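Local coordinates for protein similar to hydroxylamine oxidoreductase (Kuenenia stuttgartiensis, PDB 6H5L) that probably acts as a multiheme reductase related to hydroxylamine oxidoreductase, its bound c-type hemes forming part of a 60-heme electron-transfer complex, at residues A[305-310]-A[330-335]; A[314-319]-A[379-384]; A[434-439]-A[455-460]; A[440-445]-A[462-467]. All blocks are in the same frame, centred on the assembly; numbering follows the deposited sequence.

Contact 1. Residues A[305-310]-A[330-335]; sequences GTVPPS and DKIDIY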
loop_
_atom_site.group_PDB
_atom_site.type_symbol
_atom_site.label_atom_id
_atom_site.label_comp_id
_atom_site.label_asym_id
_atom_site.label_seq_id
_atom_site.Cartn_x
_atom_site.Cartn_y
_atom_site.Cartn_z
ATOM N N GLY A 305 22.931 39.040 -31.114
ATOM C CA GLY A 305 22.373 40.371 -31.047
ATOM C C GLY A 305 23.373 41.471 -31.310
ATOM O O GLY A 305 23.008 42.651 -31.232
ATOM N N THR A 306 24.620 41.123 -31.619
ATOM C CA THR A 306 25.680 42.093 -31.857
ATOM C C THR A 306 25.937 42.343 -33.334
ATOM O O THR A 306 26.169 43.490 -33.728
ATOM C CB THR A 306 26.979 41.627 -31.194
ATOM O OG1 THR A 306 27.324 40.324 -31.682
ATOM C CG2 THR A 306 26.812 41.568 -29.686
ATOM N N VAL A 307 25.908 41.303 -34.158
ATOM C CA VAL A 307 26.212 41.468 -35.584
ATOM C C VAL A 307 25.090 42.258 -36.248
ATOM O O VAL A 307 23.911 41.881 -36.120
ATOM C CB VAL A 307 26.398 40.105 -36.250
ATOM C CG1 VAL A 307 26.572 40.275 -37.749
ATOM C CG2 VAL A 307 27.597 39.383 -35.649
ATOM N N PRO A 308 25.390 43.347 -36.949
ATOM C CA PRO A 308 24.331 44.162 -37.552
ATOM C C PRO A 308 23.637 43.414 -38.675
ATOM O O PRO A 308 24.287 42.697 -39.450
ATOM C CB PRO A 308 25.088 45.389 -38.091
ATOM C CG PRO A 308 26.428 45.365 -37.408
ATOM C CD PRO A 308 26.726 43.919 -37.183
ATOM N N PRO A 309 22.319 43.550 -38.800
ATOM C CA PRO A 309 21.620 42.950 -39.941
ATOM C C PRO A 309 21.850 43.745 -41.219
ATOM O O PRO A 309 21.963 44.973 -41.201
ATOM C CB PRO A 309 20.145 43.001 -39.517
ATOM C CG PRO A 309 20.074 44.165 -38.582
ATOM C CD PRO A 309 21.385 44.167 -37.839
ATOM N N SER A 310 21.919 43.019 -42.343
ATOM C CA SER A 310 22.111 43.648 -43.646
ATOM C C SER A 310 20.862 44.351 -44.159
ATOM O O SER A 310 20.937 45.050 -45.176
ATOM C CB SER A 310 22.558 42.611 -44.680
ATOM O OG SER A 310 21.529 41.670 -44.948
ATOM N N ASP A 330 29.901 38.567 -41.319
ATOM C CA ASP A 330 29.324 39.652 -42.096
ATOM C C ASP A 330 27.878 39.893 -41.665
ATOM O O ASP A 330 27.327 39.192 -40.811
ATOM C CB ASP A 330 29.414 39.346 -43.592
ATOM C CG ASP A 330 29.710 37.888 -43.879
ATOM O OD1 ASP A 330 29.781 37.086 -42.925
ATOM O OD2 ASP A 330 29.879 37.545 -45.066
ATOM N N LYS A 331 27.256 40.904 -42.270
ATOM C CA LYS A 331 25.917 41.309 -41.869
ATOM C C LYS A 331 24.911 40.192 -42.125
ATOM O O LYS A 331 24.913 39.567 -43.189
ATOM C CB LYS A 331 25.507 42.581 -42.614
ATOM C CG LYS A 331 26.394 43.787 -42.324
ATOM C CD LYS A 331 25.558 45.035 -42.069
ATOM C CE LYS A 331 25.748 46.083 -43.155
ATOM N NZ LYS A 331 27.119 46.658 -43.134
ATOM N N ILE A 332 24.055 39.943 -41.138
ATOM C CA ILE A 332 23.068 38.874 -41.224
ATOM C C ILE A 332 21.913 39.330 -42.104
ATOM O O ILE A 332 21.351 40.413 -41.903
ATOM C CB ILE A 332 22.572 38.478 -39.825
ATOM C CG1 ILE A 332 23.747 38.110 -38.918
ATOM C CG2 ILE A 332 21.589 37.320 -39.917
ATOM C CD1 ILE A 332 23.342 37.808 -37.490
ATOM N N ASP A 333 21.552 38.501 -43.083
ATOM C CA ASP A 333 20.382 38.750 -43.924
ATOM C C ASP A 333 19.198 38.047 -43.272
ATOM O O ASP A 333 19.045 36.828 -43.383
ATOM C CB ASP A 333 20.619 38.261 -45.347
ATOM C CG ASP A 333 19.543 38.725 -46.310
ATOM O OD1 ASP A 333 18.621 39.445 -45.871
ATOM O OD2 ASP A 333 19.621 38.370 -47.504
ATOM N N ILE A 334 18.360 38.823 -42.581
ATOM C CA ILE A 334 17.244 38.250 -41.831
ATOM C C ILE A 334 16.275 37.534 -42.764
ATOM O O ILE A 334 15.700 36.498 -42.409
ATOM C CB ILE A 334 16.542 39.347 -41.008
ATOM C CG1 ILE A 334 17.476 39.850 -39.908
ATOM C CG2 ILE A 334 15.232 38.843 -40.418
ATOM C CD1 ILE A 334 18.034 38.744 -39.038
ATOM N N TYR A 335 16.090 38.060 -43.974
ATOM C CA TYR A 335 15.110 37.528 -44.911
ATOM C C TYR A 335 15.759 36.732 -46.042
ATOM O O TYR A 335 15.224 36.670 -47.151
ATOM C CB TYR A 335 14.247 38.658 -45.465
ATOM C CG TYR A 335 13.510 39.408 -44.380
ATOM C CD1 TYR A 335 12.461 38.811 -43.691
ATOM C CD2 TYR A 335 13.869 40.702 -44.033
ATOM C CE1 TYR A 335 11.787 39.485 -42.693
ATOM C CE2 TYR A 335 13.199 41.385 -43.035
ATOM C CZ TYR A 335 12.159 40.772 -42.368
ATOM O OH TYR A 335 11.488 41.445 -41.373
#

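Contact 2. Residues A[314-319]-A[379-384]; sequences YTSSLK and QAQKIV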
loop_
_atom_site.group_PDB
_atom_site.type_symbol
_atom_site.label_atom_id
_atom_site.label_comp_id
_atom_site.label_asym_id
_atom_site.label_seq_id
_atom_site.Cartn_x
_atom_site.Cartn_y
_atom_site.Cartn_z
ATOM N N TYR A 314 22.714 52.103 -42.489
ATOM C CA TYR A 314 23.362 52.686 -41.324
ATOM C C TYR A 314 23.979 54.038 -41.661
ATOM O O TYR A 314 24.364 54.301 -42.802
ATOM C CB TYR A 314 24.439 51.746 -40.777
ATOM C CG TYR A 314 23.913 50.368 -40.451
ATOM C CD1 TYR A 314 23.345 50.095 -39.213
ATOM C CD2 TYR A 314 23.973 49.345 -41.387
ATOM C CE1 TYR A 314 22.855 48.836 -38.915
ATOM C CE2 TYR A 314 23.488 48.088 -41.098
ATOM C CZ TYR A 314 22.932 47.837 -39.863
ATOM O OH TYR A 314 22.449 46.581 -39.580
ATOM N N THR A 315 24.066 54.896 -40.644
ATOM C CA THR A 315 24.660 56.218 -40.787
ATOM C C THR A 315 26.091 56.284 -40.277
ATOM O O THR A 315 26.871 57.111 -40.758
ATOM C CB THR A 315 23.816 57.264 -40.050
ATOM O OG1 THR A 315 23.923 57.057 -38.636
ATOM C CG2 THR A 315 22.357 57.149 -40.461
ATOM N N SER A 316 26.450 55.434 -39.319
ATOM C CA SER A 316 27.820 55.360 -38.829
ATOM C C SER A 316 28.635 54.477 -39.772
ATOM O O SER A 316 28.184 54.109 -40.859
ATOM C CB SER A 316 27.844 54.843 -37.393
ATOM O OG SER A 316 27.391 53.502 -37.325
ATOM N N SER A 317 29.851 54.115 -39.360
ATOM C CA SER A 317 30.679 53.231 -40.174
ATOM C C SER A 317 30.143 51.805 -40.239
ATOM O O SER A 317 30.749 50.969 -40.919
ATOM C CB SER A 317 32.116 53.228 -39.650
ATOM O OG SER A 317 32.152 53.003 -38.253
ATOM N N LEU A 318 29.033 51.507 -39.556
ATOM C CA LEU A 318 28.380 50.212 -39.710
ATOM C C LEU A 318 27.928 49.964 -41.141
ATOM O O LEU A 318 27.721 48.807 -41.523
ATOM C CB LEU A 318 27.183 50.107 -38.766
ATOM C CG LEU A 318 27.535 50.038 -37.284
ATOM C CD1 LEU A 318 26.286 49.892 -36.429
ATOM C CD2 LEU A 318 28.487 48.885 -37.059
ATOM N N LYS A 319 27.763 51.024 -41.935
ATOM C CA LYS A 319 27.460 50.862 -43.351
ATOM C C LYS A 319 28.592 50.171 -44.101
ATOM O O LYS A 319 28.377 49.690 -45.219
ATOM C CB LYS A 319 27.164 52.222 -43.982
ATOM C CG LYS A 319 28.315 53.217 -43.895
ATOM C CD LYS A 319 27.856 54.626 -44.246
ATOM C CE LYS A 319 28.933 55.661 -43.952
ATOM N NZ LYS A 319 30.119 55.519 -44.842
ATOM N N GLN A 379 22.643 54.997 -34.429
ATOM C CA GLN A 379 22.558 56.436 -34.197
ATOM C C GLN A 379 23.521 56.875 -33.103
ATOM O O GLN A 379 24.120 57.954 -33.187
ATOM C CB GLN A 379 21.122 56.824 -33.845
ATOM C CG GLN A 379 20.140 56.657 -34.997
ATOM C CD GLN A 379 18.694 56.621 -34.539
ATOM O OE1 GLN A 379 18.403 56.314 -33.383
ATOM N NE2 GLN A 379 17.779 56.931 -35.450
ATOM N N ALA A 380 23.679 56.053 -32.063
ATOM C CA ALA A 380 24.632 56.378 -31.006
ATOM C C ALA A 380 26.067 56.291 -31.510
ATOM O O ALA A 380 26.916 57.100 -31.122
ATOM C CB ALA A 380 24.427 55.449 -29.810
ATOM N N GLN A 381 26.357 55.314 -32.375
ATOM C CA GLN A 381 27.705 55.192 -32.920
ATOM C C GLN A 381 28.044 56.357 -33.843
ATOM O O GLN A 381 29.212 56.751 -33.935
ATOM C CB GLN A 381 27.857 53.862 -33.657
ATOM C CG GLN A 381 29.289 53.535 -34.056
ATOM C CD GLN A 381 29.438 52.133 -34.617
ATOM O OE1 GLN A 381 28.831 51.184 -34.119
ATOM N NE2 GLN A 381 30.246 51.997 -35.660
ATOM N N LYS A 382 27.044 56.917 -34.528
ATOM C CA LYS A 382 27.282 58.092 -35.362
ATOM C C LYS A 382 27.738 59.278 -34.522
ATOM O O LYS A 382 28.628 60.033 -34.929
ATOM C CB LYS A 382 26.016 58.444 -36.144
ATOM C CG LYS A 382 26.183 59.590 -37.132
ATOM C CD LYS A 382 27.115 59.204 -38.271
ATOM C CE LYS A 382 27.071 60.220 -39.402
ATOM N NZ LYS A 382 27.577 61.555 -38.983
ATOM N N ILE A 383 27.137 59.455 -33.343
ATOM C CA ILE A 383 27.507 60.565 -32.469
ATOM C C ILE A 383 28.949 60.417 -31.999
ATOM O O ILE A 383 29.720 61.384 -31.995
ATOM C CB ILE A 383 26.532 60.649 -31.281
ATOM C CG1 ILE A 383 25.127 61.007 -31.775
ATOM C CG2 ILE A 383 27.028 61.647 -30.252
ATOM C CD1 ILE A 383 24.052 60.843 -30.727
ATOM N N VAL A 384 29.335 59.203 -31.601
ATOM C CA VAL A 384 30.690 58.976 -31.107
ATOM C C VAL A 384 31.710 59.177 -32.220
ATOM O O VAL A 384 32.775 59.768 -32.004
ATOM C CB VAL A 384 30.800 57.572 -30.486
ATOM C CG1 VAL A 384 32.212 57.327 -29.974
ATOM C CG2 VAL A 384 29.784 57.401 -29.368
#

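Contact 3. Residues A[434-439]-A[455-460]; sequences PVVGPI and DIENMY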
loop_
_atom_site.group_PDB
_atom_site.type_symbol
_atom_site.label_atom_id
_atom_site.label_comp_id
_atom_site.label_asym_id
_atom_site.label_seq_id
_atom_site.Cartn_x
_atom_site.Cartn_y
_atom_site.Cartn_z
ATOM N N PRO A 434 41.203 54.768 -32.939
ATOM C CA PRO A 434 40.058 54.168 -32.250
ATOM C C PRO A 434 39.383 53.094 -33.088
ATOM O O PRO A 434 39.360 53.145 -34.320
ATOM C CB PRO A 434 39.111 55.357 -32.027
ATOM C CG PRO A 434 39.921 56.583 -32.322
ATOM C CD PRO A 434 40.923 56.156 -33.340
ATOM N N VAL A 435 38.828 52.108 -32.389
ATOM C CA VAL A 435 38.030 51.046 -32.995
ATOM C C VAL A 435 36.706 51.013 -32.245
ATOM O O VAL A 435 36.673 50.695 -31.051
ATOM C CB VAL A 435 38.730 49.683 -32.937
ATOM C CG1 VAL A 435 37.880 48.630 -33.620
ATOM C CG2 VAL A 435 40.107 49.764 -33.581
ATOM N N VAL A 436 35.616 51.334 -32.940
ATOM C CA VAL A 436 34.331 51.607 -32.308
ATOM C C VAL A 436 33.259 50.701 -32.895
ATOM O O VAL A 436 33.188 50.513 -34.114
ATOM C CB VAL A 436 33.934 53.088 -32.476
ATOM C CG1 VAL A 436 32.553 53.340 -31.895
ATOM C CG2 VAL A 436 34.965 53.995 -31.830
ATOM N N GLY A 437 32.432 50.128 -32.026
ATOM C CA GLY A 437 31.256 49.361 -32.471
ATOM C C GLY A 437 31.364 47.855 -32.534
ATOM O O GLY A 437 32.392 47.315 -32.201
ATOM N N PRO A 438 30.347 47.174 -33.094
ATOM C CA PRO A 438 30.262 45.743 -33.133
ATOM C C PRO A 438 31.475 44.917 -33.563
ATOM O O PRO A 438 32.100 45.115 -34.536
ATOM C CB PRO A 438 29.088 45.437 -34.063
ATOM C CG PRO A 438 28.641 46.759 -34.545
ATOM C CD PRO A 438 29.072 47.705 -33.460
ATOM N N ILE A 439 31.663 43.949 -32.697
ATOM C CA ILE A 439 32.663 42.875 -32.513
ATOM C C ILE A 439 34.008 43.422 -32.069
ATOM O O ILE A 439 34.253 43.308 -30.902
ATOM C CB ILE A 439 32.776 41.877 -33.670
ATOM C CG1 ILE A 439 31.438 41.618 -34.359
ATOM C CG2 ILE A 439 33.387 40.601 -33.129
ATOM C CD1 ILE A 439 30.356 41.200 -33.422
ATOM N N ASP A 455 35.313 57.730 -21.916
ATOM C CA ASP A 455 34.047 57.548 -21.216
ATOM C C ASP A 455 32.918 57.242 -22.194
ATOM O O ASP A 455 32.116 56.330 -21.960
ATOM C CB ASP A 455 33.721 58.791 -20.389
ATOM C CG ASP A 455 33.091 58.451 -19.053
ATOM O OD1 ASP A 455 32.535 57.341 -18.921
ATOM O OD2 ASP A 455 33.154 59.299 -18.135
ATOM N N ILE A 456 32.849 57.981 -23.305
ATOM C CA ILE A 456 31.704 57.864 -24.204
ATOM C C ILE A 456 31.776 56.578 -25.023
ATOM O O ILE A 456 30.743 56.057 -25.464
ATOM C CB ILE A 456 31.606 59.114 -25.101
ATOM C CG1 ILE A 456 30.202 59.232 -25.695
ATOM C CG2 ILE A 456 32.664 59.088 -26.200
ATOM C CD1 ILE A 456 29.937 60.554 -26.374
ATOM N N GLU A 457 32.982 56.046 -25.248
ATOM C CA GLU A 457 33.110 54.797 -25.996
ATOM C C GLU A 457 32.524 53.621 -25.222
ATOM O O GLU A 457 31.894 52.732 -25.811
ATOM C CB GLU A 457 34.578 54.543 -26.340
ATOM C CG GLU A 457 35.081 55.346 -27.525
ATOM C CD GLU A 457 36.579 55.236 -27.701
ATOM O OE1 GLU A 457 37.316 55.724 -26.819
ATOM O OE2 GLU A 457 37.020 54.652 -28.714
ATOM N N ASN A 458 32.711 53.601 -23.901
ATOM C CA ASN A 458 32.133 52.545 -23.082
ATOM C C ASN A 458 30.656 52.767 -22.796
ATOM O O ASN A 458 29.943 51.799 -22.520
ATOM C CB ASN A 458 32.900 52.423 -21.768
ATOM C CG ASN A 458 33.941 51.317 -21.804
ATOM O OD1 ASN A 458 34.252 50.782 -22.868
ATOM N ND2 ASN A 458 34.481 50.966 -20.642
ATOM N N MET A 459 30.179 54.011 -22.852
ATOM C CA MET A 459 28.739 54.238 -22.828
ATOM C C MET A 459 28.076 53.551 -24.011
ATOM O O MET A 459 27.091 52.821 -23.849
ATOM C CB MET A 459 28.429 55.735 -22.850
ATOM C CG MET A 459 28.948 56.523 -21.669
ATOM S SD MET A 459 28.686 58.299 -21.874
ATOM C CE MET A 459 29.520 58.932 -20.420
ATOM N N TYR A 460 28.604 53.781 -25.215
ATOM C CA TYR A 460 28.073 53.111 -26.396
ATOM C C TYR A 460 28.266 51.603 -26.308
ATOM O O TYR A 460 27.386 50.833 -26.710
ATOM C CB TYR A 460 28.732 53.663 -27.659
ATOM C CG TYR A 460 28.362 52.904 -28.910
ATOM C CD1 TYR A 460 27.032 52.719 -29.264
ATOM C CD2 TYR A 460 29.340 52.374 -29.741
ATOM C CE1 TYR A 460 26.687 52.023 -30.406
ATOM C CE2 TYR A 460 29.004 51.678 -30.886
ATOM C CZ TYR A 460 27.675 51.505 -31.213
ATOM O OH TYR A 460 27.334 50.814 -32.353
HETATM O O HOH W 1 35.477 51.705 -28.628
#

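Contact 4. Residues A[440-445]-A[462-467]; sequences LGVYGM and RLWFWY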
loop_
_atom_site.group_PDB
_atom_site.type_symbol
_atom_site.label_atom_id
_atom_site.label_comp_id
_atom_site.label_asym_id
_atom_site.label_seq_id
_atom_site.Cartn_x
_atom_site.Cartn_y
_atom_site.Cartn_z
ATOM N N LEU A 440 34.749 44.132 -32.918
ATOM C CA LEU A 440 36.109 44.407 -32.459
ATOM C C LEU A 440 36.245 45.682 -31.634
ATOM O O LEU A 440 37.327 45.924 -31.087
ATOM C CB LEU A 440 37.068 44.453 -33.648
ATOM C CG LEU A 440 37.298 43.074 -34.274
ATOM C CD1 LEU A 440 38.484 43.086 -35.226
ATOM C CD2 LEU A 440 37.477 42.013 -33.194
ATOM N N GLY A 441 35.198 46.489 -31.510
ATOM C CA GLY A 441 35.275 47.661 -30.661
ATOM C C GLY A 441 34.935 47.425 -29.209
ATOM O O GLY A 441 34.945 48.368 -28.414
ATOM N N VAL A 442 34.639 46.177 -28.831
ATOM C CA VAL A 442 34.138 45.878 -27.491
ATOM C C VAL A 442 35.245 45.712 -26.462
ATOM O O VAL A 442 34.950 45.411 -25.299
ATOM C CB VAL A 442 33.261 44.609 -27.555
ATOM C CG1 VAL A 442 34.127 43.348 -27.547
ATOM C CG2 VAL A 442 32.225 44.591 -26.439
ATOM N N TYR A 443 36.510 45.908 -26.849
ATOM C CA TYR A 443 37.619 45.632 -25.937
ATOM C C TYR A 443 37.494 46.421 -24.638
ATOM O O TYR A 443 37.844 45.917 -23.564
ATOM C CB TYR A 443 38.951 45.938 -26.620
ATOM C CG TYR A 443 39.154 47.400 -26.941
ATOM C CD1 TYR A 443 38.658 47.947 -28.115
ATOM C CD2 TYR A 443 39.844 48.232 -26.069
ATOM C CE1 TYR A 443 38.842 49.283 -28.412
ATOM C CE2 TYR A 443 40.032 49.567 -26.357
ATOM C CZ TYR A 443 39.529 50.089 -27.530
ATOM O OH TYR A 443 39.714 51.421 -27.822
ATOM N N GLY A 444 36.999 47.658 -24.715
ATOM C CA GLY A 444 36.841 48.478 -23.525
ATOM C C GLY A 444 35.865 47.912 -22.516
ATOM O O GLY A 444 35.929 48.271 -21.334
ATOM N N MET A 445 34.960 47.037 -22.958
ATOM C CA MET A 445 34.088 46.323 -22.034
ATOM C C MET A 445 34.889 45.451 -21.075
ATOM O O MET A 445 34.459 45.214 -19.940
ATOM C CB MET A 445 33.106 45.456 -22.822
ATOM C CG MET A 445 31.703 45.392 -22.270
ATOM S SD MET A 445 30.689 46.747 -22.882
ATOM C CE MET A 445 29.136 46.374 -22.081
ATOM N N ARG A 462 28.215 49.739 -23.649
ATOM C CA ARG A 462 27.136 49.215 -22.819
ATOM C C ARG A 462 25.796 49.266 -23.541
ATOM O O ARG A 462 24.901 48.467 -23.239
ATOM C CB ARG A 462 27.065 49.978 -21.499
ATOM C CG ARG A 462 28.159 49.607 -20.505
ATOM C CD ARG A 462 27.969 50.313 -19.172
ATOM N NE ARG A 462 28.143 51.756 -19.290
ATOM C CZ ARG A 462 29.316 52.373 -19.211
ATOM N NH1 ARG A 462 30.423 51.669 -19.013
ATOM N NH2 ARG A 462 29.385 53.692 -19.327
ATOM N N LEU A 463 25.636 50.190 -24.490
ATOM C CA LEU A 463 24.386 50.269 -25.238
ATOM C C LEU A 463 24.204 49.048 -26.132
ATOM O O LEU A 463 23.148 48.404 -26.108
ATOM C CB LEU A 463 24.348 51.561 -26.060
ATOM C CG LEU A 463 23.021 52.015 -26.679
ATOM C CD1 LEU A 463 23.037 53.515 -26.916
ATOM C CD2 LEU A 463 22.720 51.290 -27.983
ATOM N N TRP A 464 25.220 48.710 -26.927
ATOM C CA TRP A 464 25.065 47.656 -27.922
ATOM C C TRP A 464 25.500 46.280 -27.435
ATOM O O TRP A 464 25.090 45.277 -28.030
ATOM C CB TRP A 464 25.834 48.013 -29.204
ATOM C CG TRP A 464 27.331 47.958 -29.088
ATOM C CD1 TRP A 464 28.170 48.993 -28.793
ATOM C CD2 TRP A 464 28.166 46.813 -29.294
ATOM N NE1 TRP A 464 29.474 48.560 -28.786
ATOM C CE2 TRP A 464 29.498 47.225 -29.092
ATOM C CE3 TRP A 464 27.917 45.477 -29.622
ATOM C CZ2 TRP A 464 30.575 46.349 -29.203
ATOM C CZ3 TRP A 464 28.987 44.610 -29.736
ATOM C CH2 TRP A 464 30.300 45.050 -29.530
ATOM N N PHE A 465 26.302 46.193 -26.371
ATOM C CA PHE A 465 26.759 44.901 -25.880
ATOM C C PHE A 465 26.096 44.468 -24.579
ATOM O O PHE A 465 26.206 43.292 -24.215
ATOM C CB PHE A 465 28.286 44.905 -25.694
ATOM C CG PHE A 465 28.883 43.531 -25.568
ATOM C CD1 PHE A 465 29.033 42.723 -26.684
ATOM C CD2 PHE A 465 29.293 43.047 -24.337
ATOM C CE1 PHE A 465 29.580 41.458 -26.574
ATOM C CE2 PHE A 465 29.841 41.782 -24.220
ATOM C CZ PHE A 465 29.985 40.986 -25.341
ATOM N N TRP A 466 25.425 45.369 -23.864
ATOM C CA TRP A 466 24.699 45.000 -22.656
ATOM C C TRP A 466 23.195 45.174 -22.816
ATOM O O TRP A 466 22.440 44.206 -22.700
ATOM C CB TRP A 466 25.185 45.834 -21.462
ATOM C CG TRP A 466 26.248 45.194 -20.639
ATOM C CD1 TRP A 466 26.965 44.076 -20.945
ATOM C CD2 TRP A 466 26.713 45.634 -19.359
ATOM N NE1 TRP A 466 27.857 43.797 -19.936
ATOM C CE2 TRP A 466 27.721 44.740 -18.951
ATOM C CE3 TRP A 466 26.377 46.702 -18.518
ATOM C CZ2 TRP A 466 28.394 44.876 -17.737
ATOM C CZ3 TRP A 466 27.048 46.836 -17.315
ATOM C CH2 TRP A 466 28.044 45.929 -16.936
ATOM N N TYR A 467 22.743 46.388 -23.121
ATOM C CA TYR A 467 21.322 46.683 -23.023
ATOM C C TYR A 467 20.568 46.275 -24.281
ATOM O O TYR A 467 19.412 45.848 -24.193
ATOM C CB TYR A 467 21.131 48.163 -22.708
ATOM C CG TYR A 467 21.841 48.569 -21.432
ATOM C CD1 TYR A 467 21.720 47.805 -20.276
ATOM C CD2 TYR A 467 22.651 49.695 -21.391
ATOM C CE1 TYR A 467 22.370 48.162 -19.109
ATOM C CE2 TYR A 467 23.307 50.060 -20.228
ATOM C CZ TYR A 467 23.163 49.290 -19.090
ATOM O OH TYR A 467 23.813 49.646 -17.932
#

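Contact 1. Residues A[305-310]-A[330-335]
A single beta bridge joins Pro309 to Ile332 where two irregular parts of one long loop meet. Both backbone bonds are made by Ile332, to the residues on either side of Pro309: Ile332 N donates to Pro308 O (3.2 Å), and Ser310 N to Ile332 O (2.7 Å). The second is the straighter, 165° at the hydrogen, its donor above the carbonyl plane of Ile332. Ser310 OG adds a weak bond to the same oxygen. This is the pattern of a parallel bridge, yet the segments diverge by 67° and no strand develops in the loop from strand 291-292 to helix 337-350. Val307 carries the apolar side of the contact. Its CG1, anti to the backbone N (chi1 174°), reaches Ile332 CG1 at 3.7 Å, the two side chains crossing at about a right angle. Beyond the bridge Pro309 CB lies 4.1 Å from Ile334 CG1, and Phe371 of helix 356-389 packs on both residues. Lys331 lays its aliphatic part beside Pro308 and Ser310, with CD 4.0 Å from Pro308 CB and CB 3.6 Å from Ser310 CB. Its NZ leads away to the carbonyl oxygens of Leu318 and Tyr321, while Asp333 OD1 is hydrogen-bonded to Asn311 ND2.

Contact 2. Residues A[314-319]-A[379-384]
Gln381 projects from its helix against Ser316, Ser317 and Leu318, while Lys382, next along the chain, lies against Thr315. The glutamine has CG anti to the backbone N (chi1 -170°) and runs on extended, its CB and CG passing Ser316 and its amide arriving beside the leucine. Leu318 and Gln381 cross obliquely, with Leu318 CG 3.6 Å from Gln381 OE1. On the other amide branch NE2 makes a long, weak and rather doubtful bond to Ser317 OG; its firmer partner is Glu385, and OE1 is probably hydrogen-bonded to Tyr460. An alanine in place of Gln381 would probably leave the Tyr460 hydroxyl without this mate and open a gap beside Leu318. Lys382 crosses Thr315 at about a right angle: its CB lies 3.5 Å from Thr315 OG1, and the bent chain brings CD to 3.3 Å from Thr315 O before NZ turns to a salt bridge with Asp386. Between them Ser316 CB sits 3.6 Å from Lys382 N, and its OG is bonded to Asp378. The loop, entering a 3-10 turn at 317-319, thus rests on helix 356-389, whose Ala380 points away from it and packs on helices 455-476 and 480-513.

Contact 3. Residues A[434-439]-A[455-460]
Tyr460 reaches from its helix to the loop at Val436, Gly437 and Pro438, and it touches them in order from ring to hydroxyl. From CB the side chain sets off with CG anti to the backbone N (chi1 173°), and the ring beyond it lies against the loop. CD2 is the first ring atom to meet it, 4.0 Å from Val436 CG1, which approaches obliquely. Farther along, CE2 lies 3.6 Å from Gly437 CA, and this carbon, like Gly437 N, stands at the ring edge close to its plane. At the tip OH comes to 3.7 Å from Pro438 CD, with Gln381 its likely polar partner. A phenylalanine here would keep the ring contacts but would probably leave Gln381 without its likely hydroxyl mate and a small gap against Pro438. Gly437 has a backbone conformation (phi 98°) in which a CB would be jammed against the preceding carbonyl oxygen. One helical turn before the tyrosine, Glu457 crosses Val436 at about a right angle, its OE2 3.8 Å from Val436 CG2. A water lies 2.9 Å from Val435 O and makes at most a weak bond to Glu457 OE2 at 3.3 Å. The segments share no direct hydrogen bond: the carboxylate meets the loop mainly through carbon; its OE1 forms a salt bridge with Arg400, which probably balances the charge, and a hydrogen bond with Ser454.

Contact 4. Residues A[440-445]-A[462-467]
Val442 and Met445 of segment 440-445 reach into the aromatic cluster Trp464, Phe465 and Trp466 of helix 455-476. Two CH-pi contacts lead. Val442 CG2, anti to its backbone N, lies over one face of the Phe465 ring, 3.8 Å from the centroid and 18° off the normal. Met445 CE lies over the five-membered ring of Trp466, 3.4 Å from its centroid and 12° off the normal. The sulfur adds longer Met-aromatic contacts to both rings, with SD 5.3 Å from the Phe465 centroid. The bend at Met445 chi2 (87°) directs SD toward the helix, and the extended last bond carries the methyl onward to the tryptophan. Plain carbon contacts complete the fit: Val442 CB is 3.6 Å from Trp464 CH2, the two side chains crossing at about a right angle; Met445 CG is 3.9 Å from Phe465 CD2; and Met445 CE is 3.7 Å from the aliphatic CG of Arg462. Among backbone bonds within the helix, Arg462 O accepts from both Trp466 N and Tyr467 N, where the helix widens into a pi-type turn. Met493 of a third subunit, another copy of the protein, packs on Met445, Arg462 and Trp466. No hydrogen bond joins the segments, and polar ends look elsewhere, Arg462 NE to Glu494 and Trp464 NE1 to Asn461, so cohesion probably rests largely on dispersion between methyl groups, sulfur and aromatic rings.

In the fold
Contacts 3 and 4 lie closest, centres about 6 Å apart: both use helix 455-476, Gly437 and Pro438 pack on Trp464, and Asn458 ND2 bonds Gly444 O. The centres of contacts 2 and 3 are about 11 Å apart, and Gln381 and Leu318 touch Pro438. Contact 1 adjoins contact 2 through Tyr314, which packs on Pro308 and Lys331, and contact 4 where Thr306 touches Trp464 and Phe465. The side chains of Phe465, Ile334 and Pro438 lie about 6, 7 and 10 Å, each from a bound heme c, in contacts 4, 1 and 3 respectively. Contacts 3 and 4 also face a third subunit, whereas in contact 2 Gln379 bonds Tyr192 of a second subunit.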